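Local coordinates for protein kappa-carrageenase (Pseudoalteromonas carrageenovora, PDB 5OCQ) that catalyses, as a GH16 endo-hydrolase, cleavage of the beta-1,4 linkages between D-galactose 4-sulfate and 3,6-anhydro-D-galactose in kappa-carrageenan, at residues S138-V143 / R225-T230; G100-R105 / F119-T124; H156-I161 / I206-D211; F35-Y40 / V90-A95. The protein carries 1 engineered substitution. All coordinates share one frame; numbering follows the deposited sequence.

Overall arrangement
All four contacts belong to the GH16 jelly-roll domain and reach the same bound G4S, which lies in the cleft of the inner sheet. Contacts 1 and 2 have centres about 5 Å apart. Strand 115-122 of contact 2 lies between the two strands of contact 1 and carries Trp120 and Tyr122 toward the glycan. Contact 3 packs an outer-sheet strand behind the strand next to the catalytic one, and Trp208 NE1 is 2.9 Å from Asp141 O of contact 1. Contact 4 lies on the far side of the chain's centre, about 20 Å from contact 3 between centres. It adds Tyr40 to the pocket and meets contact 2 where Tyr122 OH is 2.6 Å from Glu38 OE2.

Contact 1. Residues S138-V143 / R225-T230; sequences SEIDVV and RQMNLT. With G4S (4-O-sulfo-beta-D-galactopyranose), chain C.
Met227 leaves its backbone with CG beside the N (chi1 -65°) and bends at its last torsion (chi3 -75°), which carries CE to Ile140 CD1, 3.8 Å away. The two side chains cross at about a right angle inside the beta jelly roll of the GH16 domain. Segments 138-141 and 227-230 run in similar directions, 26° apart, and the longer strands 135-141 and 227-235 both pair antiparallel with strand 115-122 between them. Met227 SD also lies 3.7 Å from Ser138 O. At the end of the contact, Ser138 OG rests against the aliphatic part of Arg225, 3.5 Å from CD, while the hydroxyl itself bonds Tyr222 O. The Arg225 guanidinium is held by Ser123 OG and Thr124 O, with Ser138 N near its plane at one edge. Val142 and Val143 both face Phe119 in a classic beta bulge.

The alternate residues Glu139 and Asp141 turn to the cleft. Glu139, the nucleophile, extends with OE1 bonded to Tyr137 OH and 2.9 Å from G4S O2. Asp141, a second active-site residue, brings OD2 to 3.4 Å from the ring oxygen O5. The other carboxylate oxygen, Glu139 OE2, is 3.0 Å from the anomeric carbon C1 of G4S.

Contact 2. Residues G100-R105 / F119-T124; sequences GYYEAR and FWMYST. With G4S (4-O-sulfo-beta-D-galactopyranose), chain C; 9RN (3,6-anhydro-alpha-D-galactopyranose), chain B.
Phe119, Tyr102 and Met121 account for most of the surface buried here, and all three point into the space between strands 100-107 and 115-122, whose short segments run 143° apart. Phe119 has its CG anti to the backbone N (chi1 172°), an orientation that lays the ring against the backbone of Glu103 and Ala104. Ala104 CB stands over one face, 3.8 Å from the ring centroid, offset toward the rim, while Ala104 N comes to 3.5 Å from Phe119 CE2. Tyr102 CB meets the same ring more loosely.

The second pairing is a Met-aromatic contact. Met121 bends at its last torsion and sets its methyl almost exactly over the middle of the Tyr102 ring: CE is 3.5 Å from the centroid and only 4° off the normal. Met121 SD sits over the same face nearer the phenol end, 3.8 Å from Tyr102 CZ. The Tyr102 hydroxyl is fixed elsewhere, by Asn98 O.

The residues alternating with Phe119 and Met121 face the other way. Trp120, its NE1 bonded to Ser232 OG, spreads one face beneath G4S, with CH2 3.8 Å from C4; Tyr122 CD2 lies 3.8 Å from 9RN C6. A sheet with an apolar back sealed against its partner and aromatic residues bearing sugar on its front is the sandwich and binding cleft of GH16 enzymes.

Contact 3. Residues H156-I161 / I206-D211; sequences HDLHNI and ITWYVD. With G4S (4-O-sulfo-beta-D-galactopyranose), chain C.
Trp208 and His156 form the tight centre of this contact, which closes the core of the jelly-roll sandwich between strand 153-164 of the cleft-lining sheet and strand 205-210 of the outer one. His156 CB lies over the five-membered ring of Trp208, 3.7 Å from its centroid, and with CG anti to its carbonyl carbon (chi1 -51°) the imidazole is set beside the indole, the two side chains running alongside each other in opposing directions. The rings make an offset edge-to-face pair, the imidazole edge toward the indole face, with planes at 71°. His156 O covers the same indole further along, 3.5 Å above the plane, and Ile206 CG2 covers the opposite face. The indole is held between Ile206 of its own strand and His156. Its rotation is fixed, since Trp208 NE1 bonds Asp141 O, and His156 is similarly held by Val142 O at ND1 and Ser154 OG at NE2.

Leu158 meets the indole at its edge, CD2 3.7 Å from Trp208 CZ2, but packing is looser where it reaches Ile206 tip to tip, 4.1 Å between Leu158 CD2 and Ile206 CD1. The Val210 side chain crosses His156 at about a right angle, Val210 CG2 3.7 Å from His156 CE1. The solvent side is formed by Asp211, past the strand end and engaged by His195 and Thr196, and by the alternating Thr207 and Tyr209, the latter with CB directed away from 156-161.

His159 turns toward the cleft. Its ring presents one face to the sugar, with His159 NE2 3.1 Å from G4S O1.

Contact 4. Residues F35-Y40 / V90-A95; sequences FQTENY and VAKSRA. With 9RN (3,6-anhydro-alpha-D-galactopyranose), chain B; G4S (4-O-sulfo-beta-D-galactopyranose), chain C.
Lys92 and Glu38 make the charged part of this contact, a salt bridge in which Lys92 NZ donates to Glu38 OE1 at 3.0 Å. The ammonium arrives on the syn side of that oxygen, 22° out of the carboxylate plane. The lysine is fully extended, whereas Glu38 folds at chi2 (-77°) to meet it at about a right angle. The second carboxylate oxygen, OE2, is taken by Tyr122 OH, and that hydroxyl also has a weak bond from Lys92 NZ; three polar groups are therefore tied together beside the cleft. A separate charged contact is the cation-pi one between Lys28 and the Phe35 ring.

Backbone polar contacts join the other end. A water lies 2.7 Å from Phe35 O and accepts from Val90 N at 2.9 Å, bridging the two segments. Close by, Phe35 CA approaches Val90 O at 3.2 Å in a CA-H...O contact.

Apolar touching fills the interval. Thr37 CG2 lies on the aliphatic part of Lys92, 3.6 Å from CD, while Thr37 OG1 is kept by Glu38 O. Val90 CG1 packs under the backbone of Phe35 and Gln36, and Phe35 CE1 rests 3.7 Å from Ala91 CB.

The last group is sugar binding. Tyr40 sets one ring face against 9RN, whose C2 stands 3.4 Å above the plane, and its CE1 edge is 3.5 Å from the sulfate oxygen O7 of G4S. The loop packed on strand segment 90-93 brings Tyr40, as one aromatic wall, to the carrageenan-binding cleft of this GH16 domain.

Contact 1. Residues S138-V143 / R225-T230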
# COMPACT_ATOMS: atom_id res chain seq x y z
N SER A 138 5.32 11.67 -1.23
CA SER A 138 4.92 10.96 -2.43
C SER A 138 4.50 9.53 -2.07
O SER A 138 5.19 8.89 -1.29
CB SER A 138 6.13 10.80 -3.46
OG SER A 138 6.62 12.08 -3.94
N GLU A 139 3.35 9.12 -2.56
CA GLU A 139 2.80 7.77 -2.38
C GLU A 139 2.21 7.23 -3.65
O GLU A 139 1.38 7.87 -4.25
CB GLU A 139 1.79 7.72 -1.20
CG GLU A 139 1.11 6.44 -1.01
CD GLU A 139 0.02 6.43 0.02
OE1 GLU A 139 -0.04 7.34 0.91
OE2 GLU A 139 -0.75 5.42 -0.02
N ILE A 140 2.63 6.05 -4.09
CA ILE A 140 2.04 5.33 -5.21
C ILE A 140 1.37 4.06 -4.69
O ILE A 140 2.13 3.21 -4.10
CB ILE A 140 3.08 5.00 -6.32
CG1 ILE A 140 3.81 6.26 -6.83
CG2 ILE A 140 2.40 4.17 -7.46
CD1 ILE A 140 4.92 6.05 -7.84
N ASP A 141 0.06 3.88 -4.88
CA ASP A 141 -0.61 2.66 -4.49
C ASP A 141 -0.69 1.77 -5.73
O ASP A 141 -1.41 2.10 -6.73
CB ASP A 141 -1.98 2.93 -3.95
CG ASP A 141 -1.98 3.73 -2.66
OD1 ASP A 141 -0.87 3.96 -2.04
OD2 ASP A 141 -3.08 4.16 -2.17
N VAL A 142 0.02 0.66 -5.75
CA VAL A 142 -0.05 -0.29 -6.89
C VAL A 142 -1.45 -0.87 -6.96
O VAL A 142 -2.06 -0.97 -8.05
CB VAL A 142 0.98 -1.41 -6.83
CG1 VAL A 142 0.99 -2.27 -8.14
CG2 VAL A 142 2.34 -0.86 -6.52
N VAL A 143 -2.01 -1.30 -5.82
CA VAL A 143 -3.42 -1.81 -5.71
C VAL A 143 -3.89 -1.70 -4.31
O VAL A 143 -3.08 -1.99 -3.37
CB VAL A 143 -3.65 -3.18 -6.23
CG1 VAL A 143 -2.90 -4.31 -5.41
CG2 VAL A 143 -5.12 -3.55 -6.32
N ARG A 225 10.01 11.30 -5.11
CA ARG A 225 10.76 11.16 -3.86
C ARG A 225 11.22 9.67 -3.69
O ARG A 225 10.69 8.75 -4.37
CB ARG A 225 9.92 11.65 -2.68
CG ARG A 225 9.71 13.20 -2.59
CD ARG A 225 8.72 13.52 -1.54
NE ARG A 225 9.15 13.16 -0.18
CZ ARG A 225 10.13 13.75 0.53
NH1 ARG A 225 10.85 14.79 0.02
NH2 ARG A 225 10.44 13.32 1.74
N GLN A 226 12.13 9.44 -2.77
CA GLN A 226 12.54 8.05 -2.39
C GLN A 226 11.42 7.40 -1.57
O GLN A 226 10.98 7.93 -0.53
CB GLN A 226 13.80 8.10 -1.52
CG GLN A 226 15.06 8.53 -2.30
CD GLN A 226 15.46 7.56 -3.36
OE1 GLN A 226 15.52 6.34 -3.14
NE2 GLN A 226 15.48 8.03 -4.61
N MET A 227 10.96 6.25 -2.05
CA MET A 227 9.75 5.55 -1.48
C MET A 227 10.16 4.11 -1.05
O MET A 227 10.84 3.40 -1.83
CB MET A 227 8.60 5.57 -2.47
CG MET A 227 8.13 7.02 -2.70
SD MET A 227 6.88 7.07 -4.05
CE MET A 227 7.86 6.85 -5.51
N ASN A 228 9.69 3.71 0.12
CA ASN A 228 9.82 2.32 0.60
C ASN A 228 8.67 1.48 0.09
O ASN A 228 7.52 1.91 0.16
CB ASN A 228 9.70 2.27 2.14
CG ASN A 228 10.76 3.10 2.82
OD1 ASN A 228 10.60 4.30 2.93
ND2 ASN A 228 11.82 2.49 3.37
N LEU A 229 8.97 0.28 -0.46
CA LEU A 229 7.97 -0.58 -1.06
C LEU A 229 7.31 -1.46 -0.02
O LEU A 229 8.04 -2.10 0.77
CB LEU A 229 8.71 -1.49 -2.07
CG LEU A 229 7.79 -2.32 -2.96
CD1 LEU A 229 6.80 -1.45 -3.79
CD2 LEU A 229 8.59 -3.27 -3.84
N THR A 230 5.98 -1.53 -0.01
CA THR A 230 5.25 -2.03 1.14
C THR A 230 4.16 -3.01 0.70
O THR A 230 3.35 -2.71 -0.22
CB THR A 230 4.69 -0.81 1.94
OG1 THR A 230 5.75 0.07 2.27
CG2 THR A 230 3.99 -1.22 3.28
C1 G4S C . -3.47 5.22 1.15
C2 G4S C . -3.03 5.80 2.48
C3 G4S C . -1.85 5.06 3.13
C4 G4S C . -2.14 3.55 3.07
C5 G4S C . -2.41 3.12 1.62
C6 G4S C . -2.52 1.65 1.35
O1 G4S C . -4.81 5.72 0.87
O2 G4S C . -2.57 7.19 2.27
O4 G4S C . -3.38 3.39 3.80
O5 G4S C . -3.65 3.77 1.20
O6 G4S C . -3.78 1.11 1.79
S G4S C . -3.53 2.58 5.25
O7 G4S C . -2.40 1.62 5.36
O8 G4S C . -3.50 3.68 6.29
O9 G4S C . -4.81 1.87 5.07

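Contact 2. Residues G100-R105 / F119-T124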
# COMPACT_ATOMS: atom_id res chain seq x y z
N GLY A 100 11.03 2.44 -11.78
CA GLY A 100 11.15 0.99 -11.98
C GLY A 100 9.86 0.33 -12.32
O GLY A 100 8.82 1.05 -12.28
N TYR A 101 9.89 -0.94 -12.60
CA TYR A 101 8.70 -1.75 -12.77
C TYR A 101 8.59 -2.63 -11.51
O TYR A 101 9.58 -3.27 -11.15
CB TYR A 101 8.69 -2.66 -14.01
CG TYR A 101 7.46 -3.47 -14.14
CD1 TYR A 101 6.27 -2.87 -14.56
CD2 TYR A 101 7.40 -4.81 -13.80
CE1 TYR A 101 5.11 -3.67 -14.62
CE2 TYR A 101 6.26 -5.53 -13.86
CZ TYR A 101 5.13 -4.96 -14.26
OH TYR A 101 3.96 -5.73 -14.30
N TYR A 102 7.42 -2.64 -10.88
CA TYR A 102 7.10 -3.32 -9.64
C TYR A 102 5.98 -4.30 -9.83
O TYR A 102 4.95 -3.96 -10.44
CB TYR A 102 6.65 -2.27 -8.62
CG TYR A 102 7.65 -1.21 -8.26
CD1 TYR A 102 7.79 -0.07 -9.04
CD2 TYR A 102 8.44 -1.26 -7.10
CE1 TYR A 102 8.64 0.93 -8.71
CE2 TYR A 102 9.27 -0.28 -6.76
CZ TYR A 102 9.39 0.90 -7.53
OH TYR A 102 10.22 1.96 -7.24
N GLU A 103 6.09 -5.54 -9.33
CA GLU A 103 5.00 -6.50 -9.47
C GLU A 103 4.91 -7.42 -8.23
O GLU A 103 6.00 -7.80 -7.70
CB GLU A 103 5.26 -7.35 -10.73
CG GLU A 103 4.28 -8.41 -11.02
CD GLU A 103 4.59 -9.18 -12.31
OE1 GLU A 103 4.49 -8.56 -13.37
OE2 GLU A 103 4.86 -10.39 -12.20
N ALA A 104 3.71 -7.75 -7.81
CA ALA A 104 3.50 -8.74 -6.77
C ALA A 104 2.35 -9.66 -7.16
O ALA A 104 1.40 -9.23 -7.85
CB ALA A 104 3.24 -8.08 -5.46
N ARG A 105 2.45 -10.90 -6.71
CA ARG A 105 1.43 -11.92 -6.98
C ARG A 105 0.71 -12.18 -5.67
O ARG A 105 1.32 -12.72 -4.70
CB ARG A 105 2.15 -13.15 -7.56
CG ARG A 105 1.14 -14.24 -7.95
CD ARG A 105 1.79 -15.33 -8.80
NE ARG A 105 0.78 -16.36 -9.17
CZ ARG A 105 0.57 -17.55 -8.59
NH1 ARG A 105 1.27 -18.02 -7.57
NH2 ARG A 105 -0.41 -18.38 -9.08
N PHE A 119 -0.65 -3.06 -1.90
CA PHE A 119 0.74 -3.13 -2.36
C PHE A 119 1.03 -1.71 -2.83
O PHE A 119 0.23 -1.15 -3.61
CB PHE A 119 0.87 -4.15 -3.53
CG PHE A 119 2.21 -4.21 -4.24
CD1 PHE A 119 3.45 -4.14 -3.53
CD2 PHE A 119 2.27 -4.50 -5.61
CE1 PHE A 119 4.62 -4.29 -4.23
CE2 PHE A 119 3.47 -4.59 -6.30
CZ PHE A 119 4.67 -4.51 -5.61
N TRP A 120 1.98 -1.04 -2.23
CA TRP A 120 2.11 0.42 -2.29
C TRP A 120 3.52 0.85 -1.91
O TRP A 120 4.34 -0.02 -1.54
CB TRP A 120 1.07 1.17 -1.48
CG TRP A 120 1.08 0.85 0.01
CD1 TRP A 120 0.83 -0.38 0.56
CD2 TRP A 120 1.29 1.76 1.09
NE1 TRP A 120 0.88 -0.30 1.97
CE2 TRP A 120 1.20 0.99 2.31
CE3 TRP A 120 1.60 3.12 1.19
CZ2 TRP A 120 1.34 1.61 3.56
CZ3 TRP A 120 1.69 3.72 2.42
CH2 TRP A 120 1.60 2.95 3.59
N MET A 121 3.83 2.13 -2.14
CA MET A 121 5.18 2.63 -1.78
C MET A 121 5.00 4.07 -1.29
O MET A 121 4.13 4.82 -1.80
CB MET A 121 6.20 2.50 -2.92
CG MET A 121 5.84 3.33 -4.12
SD MET A 121 6.90 2.94 -5.56
CE MET A 121 5.96 1.60 -6.20
N TYR A 122 5.83 4.50 -0.32
CA TYR A 122 5.67 5.85 0.28
C TYR A 122 6.94 6.39 0.79
O TYR A 122 7.81 5.64 1.24
CB TYR A 122 4.58 5.85 1.34
CG TYR A 122 4.90 5.13 2.65
CD1 TYR A 122 5.10 3.74 2.72
CD2 TYR A 122 5.05 5.83 3.85
CE1 TYR A 122 5.33 3.13 3.95
CE2 TYR A 122 5.30 5.17 5.11
CZ TYR A 122 5.45 3.83 5.13
OH TYR A 122 5.67 3.23 6.37
N SER A 123 7.04 7.72 0.87
CA SER A 123 8.21 8.37 1.40
C SER A 123 8.03 8.90 2.80
O SER A 123 6.96 8.81 3.35
CB SER A 123 8.59 9.61 0.47
OG SER A 123 7.62 10.64 0.68
N THR A 124 9.13 9.41 3.40
CA THR A 124 8.99 10.28 4.59
C THR A 124 8.18 11.51 4.20
O THR A 124 8.08 11.86 3.01
CB THR A 124 10.38 10.70 5.16
OG1 THR A 124 11.10 11.38 4.17
CG2 THR A 124 11.12 9.50 5.59
C1 G4S C . -3.47 5.22 1.15
C2 G4S C . -3.03 5.80 2.48
C3 G4S C . -1.85 5.06 3.13
C4 G4S C . -2.14 3.55 3.07
C5 G4S C . -2.41 3.12 1.62
C6 G4S C . -2.52 1.65 1.35
O1 G4S C . -4.81 5.72 0.87
O2 G4S C . -2.57 7.19 2.27
O4 G4S C . -3.38 3.39 3.80
O5 G4S C . -3.65 3.77 1.20
O6 G4S C . -3.78 1.11 1.79
S G4S C . -3.53 2.58 5.25
O7 G4S C . -2.40 1.62 5.36
O8 G4S C . -3.50 3.68 6.29
O9 G4S C . -4.81 1.87 5.07
C2 9RN B . -0.37 5.82 6.40
C4 9RN B . 0.19 8.23 6.64
C5 9RN B . 0.56 8.17 5.18
C6 9RN B . 1.93 7.53 5.27
O5 9RN B . -0.40 7.31 4.51
O3 9RN B . 1.85 6.66 6.40
C3 9RN B . 0.58 6.82 7.03
O2 9RN B . -1.69 5.93 7.07
C1 9RN B . -0.46 5.95 4.90
O1 9RN B . -1.72 5.52 4.45

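Contact 3. Residues H156-I161 / I206-D211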
# COMPACT_ATOMS: atom_id res chain seq x y z
N HIS A 156 -6.34 2.11 -7.76
CA HIS A 156 -4.93 2.18 -8.20
C HIS A 156 -4.54 3.62 -8.20
O HIS A 156 -4.55 4.29 -9.21
CB HIS A 156 -4.77 1.52 -9.59
CG HIS A 156 -5.36 0.15 -9.70
ND1 HIS A 156 -4.64 -0.99 -9.47
CD2 HIS A 156 -6.63 -0.27 -9.93
CE1 HIS A 156 -5.41 -2.07 -9.59
NE2 HIS A 156 -6.64 -1.66 -9.89
N ASP A 157 -4.28 4.13 -7.01
CA ASP A 157 -4.29 5.55 -6.70
C ASP A 157 -2.94 6.21 -6.41
O ASP A 157 -1.91 5.54 -6.15
CB ASP A 157 -5.19 5.81 -5.52
CG ASP A 157 -6.72 5.52 -5.81
OD1 ASP A 157 -7.07 5.68 -7.03
OD2 ASP A 157 -7.47 5.12 -4.87
N LEU A 158 -2.94 7.55 -6.36
CA LEU A 158 -1.80 8.34 -6.00
C LEU A 158 -2.11 9.31 -4.91
O LEU A 158 -3.23 9.80 -4.86
CB LEU A 158 -1.28 9.15 -7.25
CG LEU A 158 -0.88 8.38 -8.49
CD1 LEU A 158 -0.53 9.31 -9.67
CD2 LEU A 158 0.37 7.59 -8.15
N HIS A 159 -1.16 9.56 -4.01
CA HIS A 159 -1.26 10.50 -2.88
C HIS A 159 -0.06 11.34 -2.77
O HIS A 159 1.07 10.91 -3.06
CB HIS A 159 -1.60 9.79 -1.54
CG HIS A 159 -2.72 8.83 -1.60
ND1 HIS A 159 -2.70 7.60 -2.19
CD2 HIS A 159 -3.99 9.01 -1.21
CE1 HIS A 159 -3.86 6.99 -2.02
NE2 HIS A 159 -4.66 7.83 -1.40
N ASN A 160 -0.23 12.63 -2.37
CA ASN A 160 0.95 13.49 -2.22
C ASN A 160 0.60 14.72 -1.37
O ASN A 160 -0.59 15.01 -1.24
CB ASN A 160 1.52 13.93 -3.58
CG ASN A 160 0.44 14.66 -4.48
OD1 ASN A 160 -0.50 14.07 -4.99
ND2 ASN A 160 0.65 15.93 -4.67
N ILE A 161 1.61 15.35 -0.84
CA ILE A 161 1.44 16.70 -0.29
C ILE A 161 2.27 17.64 -1.15
O ILE A 161 3.46 17.44 -1.32
CB ILE A 161 1.89 16.72 1.15
CG1 ILE A 161 1.09 15.76 2.05
CG2 ILE A 161 1.87 18.17 1.70
CD1 ILE A 161 1.71 15.59 3.42
N ILE A 206 3.23 7.09 -15.08
CA ILE A 206 2.97 5.90 -14.17
C ILE A 206 1.89 5.08 -14.82
O ILE A 206 0.80 5.64 -15.11
CB ILE A 206 2.56 6.47 -12.80
CG1 ILE A 206 3.61 7.42 -12.24
CG2 ILE A 206 2.37 5.33 -11.80
CD1 ILE A 206 3.21 8.17 -10.98
N THR A 207 2.08 3.78 -15.02
CA THR A 207 1.15 2.90 -15.72
C THR A 207 0.94 1.63 -14.85
O THR A 207 1.96 1.00 -14.45
CB THR A 207 1.70 2.48 -17.09
OG1 THR A 207 2.17 3.69 -17.75
CG2 THR A 207 0.73 1.65 -17.88
N TRP A 208 -0.32 1.30 -14.62
CA TRP A 208 -0.70 0.17 -13.74
C TRP A 208 -1.20 -1.03 -14.51
O TRP A 208 -1.91 -0.88 -15.52
CB TRP A 208 -1.76 0.60 -12.78
CG TRP A 208 -1.45 1.55 -11.69
CD1 TRP A 208 -1.33 1.22 -10.34
CD2 TRP A 208 -1.34 2.99 -11.71
NE1 TRP A 208 -1.16 2.31 -9.60
CE2 TRP A 208 -1.18 3.43 -10.38
CE3 TRP A 208 -1.32 3.99 -12.75
CZ2 TRP A 208 -1.04 4.78 -10.01
CZ3 TRP A 208 -1.17 5.33 -12.37
CH2 TRP A 208 -1.06 5.71 -10.99
N TYR A 209 -0.95 -2.23 -14.00
CA TYR A 209 -1.26 -3.44 -14.66
C TYR A 209 -1.96 -4.42 -13.73
O TYR A 209 -1.58 -4.50 -12.57
CB TYR A 209 0.05 -4.08 -15.15
CG TYR A 209 0.80 -3.33 -16.21
CD1 TYR A 209 1.64 -2.23 -15.87
CD2 TYR A 209 0.66 -3.71 -17.56
CE1 TYR A 209 2.33 -1.55 -16.85
CE2 TYR A 209 1.36 -2.99 -18.52
CZ TYR A 209 2.15 -1.94 -18.17
OH TYR A 209 2.87 -1.15 -19.12
N VAL A 210 -2.93 -5.21 -14.22
CA VAL A 210 -3.55 -6.32 -13.47
C VAL A 210 -3.54 -7.49 -14.39
O VAL A 210 -4.21 -7.41 -15.49
CB VAL A 210 -5.00 -6.05 -13.00
CG1 VAL A 210 -5.60 -7.29 -12.32
CG2 VAL A 210 -5.02 -4.76 -12.08
N ASP A 211 -2.89 -8.58 -14.03
CA ASP A 211 -2.80 -9.76 -14.94
C ASP A 211 -2.34 -9.34 -16.38
O ASP A 211 -2.83 -9.89 -17.38
CB ASP A 211 -4.14 -10.54 -14.90
CG ASP A 211 -4.34 -11.40 -13.66
OD1 ASP A 211 -3.33 -11.61 -12.91
OD2 ASP A 211 -5.48 -11.96 -13.48
C1 G4S C . -3.47 5.22 1.15
C2 G4S C . -3.03 5.80 2.48
C3 G4S C . -1.85 5.06 3.13
C4 G4S C . -2.14 3.55 3.07
C5 G4S C . -2.41 3.12 1.62
C6 G4S C . -2.52 1.65 1.35
O1 G4S C . -4.81 5.72 0.87
O2 G4S C . -2.57 7.19 2.27
O4 G4S C . -3.38 3.39 3.80
O5 G4S C . -3.65 3.77 1.20
O6 G4S C . -3.78 1.11 1.79
S G4S C . -3.53 2.58 5.25
O7 G4S C . -2.40 1.62 5.36
O8 G4S C . -3.50 3.68 6.29
O9 G4S C . -4.81 1.87 5.07

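Contact 4. Residues F35-Y40 / V90-A95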
# COMPACT_ATOMS: atom_id res chain seq x y z
N PHE A 35 9.10 -5.70 9.28
CA PHE A 35 7.83 -6.37 9.54
C PHE A 35 7.03 -5.75 10.71
O PHE A 35 6.02 -6.34 11.17
CB PHE A 35 8.06 -7.89 9.81
CG PHE A 35 8.59 -8.65 8.65
CD1 PHE A 35 7.84 -8.90 7.51
CD2 PHE A 35 9.88 -9.18 8.66
CE1 PHE A 35 8.30 -9.60 6.40
CE2 PHE A 35 10.36 -9.94 7.59
CZ PHE A 35 9.61 -10.13 6.46
N GLN A 36 7.50 -4.64 11.25
CA GLN A 36 6.85 -4.00 12.39
C GLN A 36 7.29 -2.57 12.43
O GLN A 36 8.27 -2.21 13.11
CB GLN A 36 7.12 -4.77 13.69
CG GLN A 36 6.37 -4.14 14.88
CD GLN A 36 6.35 -5.03 16.11
OE1 GLN A 36 6.29 -6.27 16.05
NE2 GLN A 36 6.38 -4.39 17.28
N THR A 37 6.61 -1.75 11.61
CA THR A 37 7.00 -0.38 11.34
C THR A 37 6.40 0.64 12.37
O THR A 37 5.74 0.23 13.33
CB THR A 37 6.58 0.04 9.88
OG1 THR A 37 5.13 0.09 9.77
CG2 THR A 37 7.13 -0.88 8.84
N GLU A 38 6.52 1.92 12.10
CA GLU A 38 5.75 2.91 12.79
C GLU A 38 4.27 2.61 12.55
O GLU A 38 3.90 2.06 11.51
CB GLU A 38 6.13 4.35 12.30
CG GLU A 38 5.49 4.80 10.99
CD GLU A 38 6.05 4.26 9.62
OE1 GLU A 38 6.95 3.40 9.61
OE2 GLU A 38 5.52 4.71 8.51
N ASN A 39 3.42 2.98 13.51
CA ASN A 39 1.98 2.71 13.48
C ASN A 39 1.16 3.89 12.98
O ASN A 39 1.54 5.07 13.14
CB ASN A 39 1.50 2.28 14.88
CG ASN A 39 1.90 0.87 15.23
OD1 ASN A 39 1.64 -0.08 14.45
ND2 ASN A 39 2.54 0.71 16.36
N TYR A 40 0.06 3.54 12.36
CA TYR A 40 -0.92 4.51 11.82
C TYR A 40 -2.27 3.82 11.68
O TYR A 40 -2.46 2.67 12.02
CB TYR A 40 -0.46 5.10 10.50
CG TYR A 40 0.15 4.10 9.51
CD1 TYR A 40 -0.60 3.31 8.68
CD2 TYR A 40 1.57 3.91 9.45
CE1 TYR A 40 -0.03 2.44 7.80
CE2 TYR A 40 2.11 2.98 8.60
CZ TYR A 40 1.33 2.30 7.70
OH TYR A 40 1.73 1.31 6.81
N VAL A 90 2.52 -6.26 8.20
CA VAL A 90 3.16 -5.39 7.18
C VAL A 90 4.55 -5.95 6.81
O VAL A 90 5.21 -6.57 7.65
CB VAL A 90 3.31 -3.92 7.75
CG1 VAL A 90 4.16 -3.84 9.05
CG2 VAL A 90 3.83 -2.93 6.73
N ALA A 91 5.01 -5.69 5.59
CA ALA A 91 6.36 -5.88 5.19
C ALA A 91 6.74 -4.61 4.38
O ALA A 91 6.24 -4.44 3.25
CB ALA A 91 6.51 -7.08 4.30
N LYS A 92 7.62 -3.79 4.97
CA LYS A 92 8.09 -2.53 4.35
C LYS A 92 9.55 -2.68 3.98
O LYS A 92 10.38 -2.95 4.88
CB LYS A 92 7.85 -1.39 5.31
CG LYS A 92 8.39 -0.02 4.84
CD LYS A 92 8.33 1.01 6.02
CE LYS A 92 8.62 2.47 5.76
NZ LYS A 92 8.68 3.19 7.13
N SER A 93 9.94 -2.44 2.73
CA SER A 93 11.35 -2.54 2.40
C SER A 93 12.17 -1.53 3.17
O SER A 93 11.78 -0.35 3.23
CB SER A 93 11.58 -2.49 0.86
OG SER A 93 11.38 -1.19 0.31
N ARG A 94 13.32 -1.95 3.71
CA ARG A 94 14.21 -0.97 4.32
C ARG A 94 14.86 -0.08 3.29
O ARG A 94 15.08 1.15 3.53
CB ARG A 94 15.20 -1.69 5.20
CG ARG A 94 14.58 -2.52 6.33
CD ARG A 94 15.64 -2.83 7.43
NE ARG A 94 15.18 -3.82 8.41
CZ ARG A 94 14.57 -3.55 9.55
NH1 ARG A 94 14.18 -2.31 9.87
NH2 ARG A 94 14.24 -4.54 10.38
N ALA A 95 15.13 -0.61 2.12
CA ALA A 95 15.70 0.18 1.00
C ALA A 95 14.60 0.97 0.29
O ALA A 95 13.43 0.62 0.32
CB ALA A 95 16.35 -0.74 0.01
C2 9RN B . -0.37 5.82 6.40
C4 9RN B . 0.19 8.23 6.64
C5 9RN B . 0.56 8.17 5.18
C6 9RN B . 1.93 7.53 5.27
O5 9RN B . -0.40 7.31 4.51
O3 9RN B . 1.85 6.66 6.40
C3 9RN B . 0.58 6.82 7.03
O2 9RN B . -1.69 5.93 7.07
C1 9RN B . -0.46 5.95 4.90
O1 9RN B . -1.72 5.52 4.45
C1 G4S C . -3.47 5.22 1.15
C2 G4S C . -3.03 5.80 2.48
C3 G4S C . -1.85 5.06 3.13
C4 G4S C . -2.14 3.55 3.07
C5 G4S C . -2.41 3.12 1.62
C6 G4S C . -2.52 1.65 1.35
O1 G4S C . -4.81 5.72 0.87
O2 G4S C . -2.57 7.19 2.27
O4 G4S C . -3.38 3.39 3.80
O5 G4S C . -3.65 3.77 1.20
O6 G4S C . -3.78 1.11 1.79
S G4S C . -3.53 2.58 5.25
O7 G4S C . -2.40 1.62 5.36
O8 G4S C . -3.50 3.68 6.29
O9 G4S C . -4.81 1.87 5.07
O HOH W 1 3.87 -7.73 10.34